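Local structure of decaprenyl diphosphate synthase (3MZV) at residues V118-G121 and D122-A126. The protein probably makes a long-chain all-trans polyprenyl diphosphate, the precursor of quinone side chains, by magnesium-dependent addition of isopentenyl diphosphate units to farnesyl diphosphate. Numbering follows the deposited sequence.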
ATOM      1  N   VAL B 118       0.674  -8.267  -3.801  1.00 45.84           N
ATOM      2  CA  VAL B 118       0.119  -7.306  -2.853  1.00 43.06           C
ATOM      3  C   VAL B 118       1.163  -6.941  -1.839  1.00 41.40           C
ATOM      4  O   VAL B 118       1.387  -5.782  -1.579  1.00 40.02           O
ATOM      5  CB  VAL B 118      -1.151  -7.817  -2.144  1.00 44.37           C
ATOM      6  CG1 VAL B 118      -1.607  -6.784  -1.109  1.00 43.38           C
ATOM      7  CG2 VAL B 118      -2.263  -8.065  -3.160  1.00 41.76           C
ATOM      8  N   LEU B 119       1.806  -7.935  -1.256  1.00 42.04           N
ATOM      9  CA  LEU B 119       2.706  -7.714  -0.159  1.00 41.42           C
ATOM     10  C   LEU B 119       4.011  -7.073  -0.626  1.00 40.41           C
ATOM     11  O   LEU B 119       4.613  -6.250   0.087  1.00 39.73           O
ATOM     12  CB  LEU B 119       2.954  -9.009   0.565  1.00 44.11           C
ATOM     13  CG  LEU B 119       1.718  -9.572   1.278  1.00 46.49           C
ATOM     14  CD1 LEU B 119       1.993 -10.963   1.726  1.00 49.04           C
ATOM     15  CD2 LEU B 119       1.330  -8.678   2.437  1.00 48.73           C
ATOM     16  N   VAL B 120       4.431  -7.389  -1.838  1.00 39.48           N
ATOM     17  CA  VAL B 120       5.639  -6.738  -2.362  1.00 39.16           C
ATOM     18  C   VAL B 120       5.366  -5.283  -2.656  1.00 36.92           C
ATOM     19  O   VAL B 120       6.147  -4.441  -2.268  1.00 38.87           O
ATOM     20  CB  VAL B 120       6.201  -7.470  -3.604  1.00 39.93           C
ATOM     21  CG1 VAL B 120       7.263  -6.612  -4.292  1.00 38.66           C
ATOM     22  CG2 VAL B 120       6.806  -8.797  -3.147  1.00 41.48           C
ATOM     23  N   GLY B 121       4.229  -4.971  -3.253  1.00 35.93           N
ATOM     24  CA  GLY B 121       3.843  -3.589  -3.460  1.00 34.82           C
ATOM     25  C   GLY B 121       3.774  -2.853  -2.117  1.00 34.17           C
ATOM     26  O   GLY B 121       4.195  -1.693  -2.001  1.00 32.94           O
ATOM     27  N   ASP B 122       3.232  -3.503  -1.091  1.00 34.06           N
ATOM     28  CA  ASP B 122       3.171  -2.823   0.230  1.00 34.57           C
ATOM     29  C   ASP B 122       4.585  -2.513   0.810  1.00 34.95           C
ATOM     30  O   ASP B 122       4.852  -1.433   1.382  1.00 33.69           O
ATOM     31  CB  ASP B 122       2.389  -3.670   1.253  1.00 34.79           C
ATOM     32  CG  ASP B 122       0.882  -3.754   0.951  1.00 32.13           C
ATOM     33  OD1 ASP B 122       0.381  -2.936   0.207  1.00 33.98           O
ATOM     34  OD2 ASP B 122       0.209  -4.640   1.520  1.00 36.06           O
ATOM     35  N   TYR B 123       5.462  -3.501   0.705  1.00 36.40           N
ATOM     36  CA  TYR B 123       6.847  -3.357   1.118  1.00 36.59           C
ATOM     37  C   TYR B 123       7.526  -2.169   0.444  1.00 35.15           C
ATOM     38  O   TYR B 123       8.174  -1.386   1.122  1.00 35.21           O
ATOM     39  CB  TYR B 123       7.651  -4.632   0.824  1.00 38.50           C
ATOM     40  CG  TYR B 123       9.025  -4.637   1.488  1.00 39.12           C
ATOM     41  CD1 TYR B 123       9.159  -4.829   2.860  1.00 39.83           C
ATOM     42  CD2 TYR B 123      10.184  -4.381   0.743  1.00 40.34           C
ATOM     43  CE1 TYR B 123      10.410  -4.849   3.476  1.00 39.96           C
ATOM     44  CE2 TYR B 123      11.441  -4.410   1.364  1.00 40.72           C
ATOM     45  CZ  TYR B 123      11.544  -4.623   2.710  1.00 39.51           C
ATOM     46  OH  TYR B 123      12.787  -4.646   3.338  1.00 42.97           O
ATOM     47  N   LEU B 124       7.379  -2.040  -0.866  1.00 35.52           N
ATOM     48  CA  LEU B 124       8.004  -0.959  -1.607  1.00 34.34           C
ATOM     49  C   LEU B 124       7.404   0.401  -1.240  1.00 33.86           C
ATOM     50  O   LEU B 124       8.116   1.397  -1.116  1.00 32.50           O
ATOM     51  CB  LEU B 124       7.841  -1.170  -3.106  1.00 34.59           C
ATOM     52  CG  LEU B 124       8.415  -2.514  -3.599  1.00 37.05           C
ATOM     53  CD1 LEU B 124       8.270  -2.633  -5.085  1.00 38.85           C
ATOM     54  CD2 LEU B 124       9.860  -2.657  -3.148  1.00 37.92           C
ATOM     55  N   PHE B 125       6.092   0.430  -1.105  1.00 33.27           N
ATOM     56  CA  PHE B 125       5.424   1.637  -0.699  1.00 32.18           C
ATOM     57  C   PHE B 125       5.960   2.115   0.657  1.00 31.09           C
ATOM     58  O   PHE B 125       6.248   3.285   0.829  1.00 30.74           O
ATOM     59  CB  PHE B 125       3.924   1.409  -0.612  1.00 31.71           C
ATOM     60  CG  PHE B 125       3.152   2.697  -0.431  1.00 37.87           C
ATOM     61  CD1 PHE B 125       2.537   2.995   0.777  1.00 39.02           C
ATOM     62  CD2 PHE B 125       3.129   3.645  -1.434  1.00 41.62           C
ATOM     63  CE1 PHE B 125       1.831   4.200   0.957  1.00 41.77           C
ATOM     64  CE2 PHE B 125       2.438   4.849  -1.269  1.00 42.50           C
ATOM     65  CZ  PHE B 125       1.773   5.126  -0.040  1.00 39.79           C
ATOM     66  N   ALA B 126       6.030   1.229   1.621  1.00 32.91           N
ATOM     67  CA  ALA B 126       6.548   1.554   2.952  1.00 33.67           C
ATOM     68  C   ALA B 126       8.007   2.034   2.920  1.00 34.76           C
ATOM     69  O   ALA B 126       8.359   3.056   3.503  1.00 33.03           O
ATOM     70  CB  ALA B 126       6.415   0.337   3.886  1.00 34.71           C
TER
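V118 O accepts a hydrogen bond from the backbone N of D122, the first of four successive i+4 to i bonds. Y123 N to L119 O, L124 N to V120 O and F125 N to G121 O follow, and all four lie at 2.9 to 3.0 Å. V118 O also accepts a second bond from NE2 of H92 in the same chain, so two donors share this carbonyl.

One apolar pair follows the same spacing. V120 and L124 run side by side, with V120 CG1 4.2 Å from L124 CD1. Helices 40-49 and 74-96 cover them.

On another side, V118 and D122 also point the same way. D122 CG stands anti to its carbonyl carbon (chi1 -69°), which brings the carboxylate back over the preceding turn. OD2 of D122 lies 3.8 Å from V118 CG1. D122 is buried, and its OD2 is hydrogen-bonded to ND1 of H92 of the second subunit. An alanine here would probably leave ND1 of that histidine without its partner at the interface.

Y123 leads elsewhere, its OH hydrogen-bonded to NH2 of R127 and to S34 O. The whole is a regular alpha-helical stretch of helix 114-133, at the dimer interface of the largely helical isoprenoid synthase fold of the FPP/GGPP synthase family.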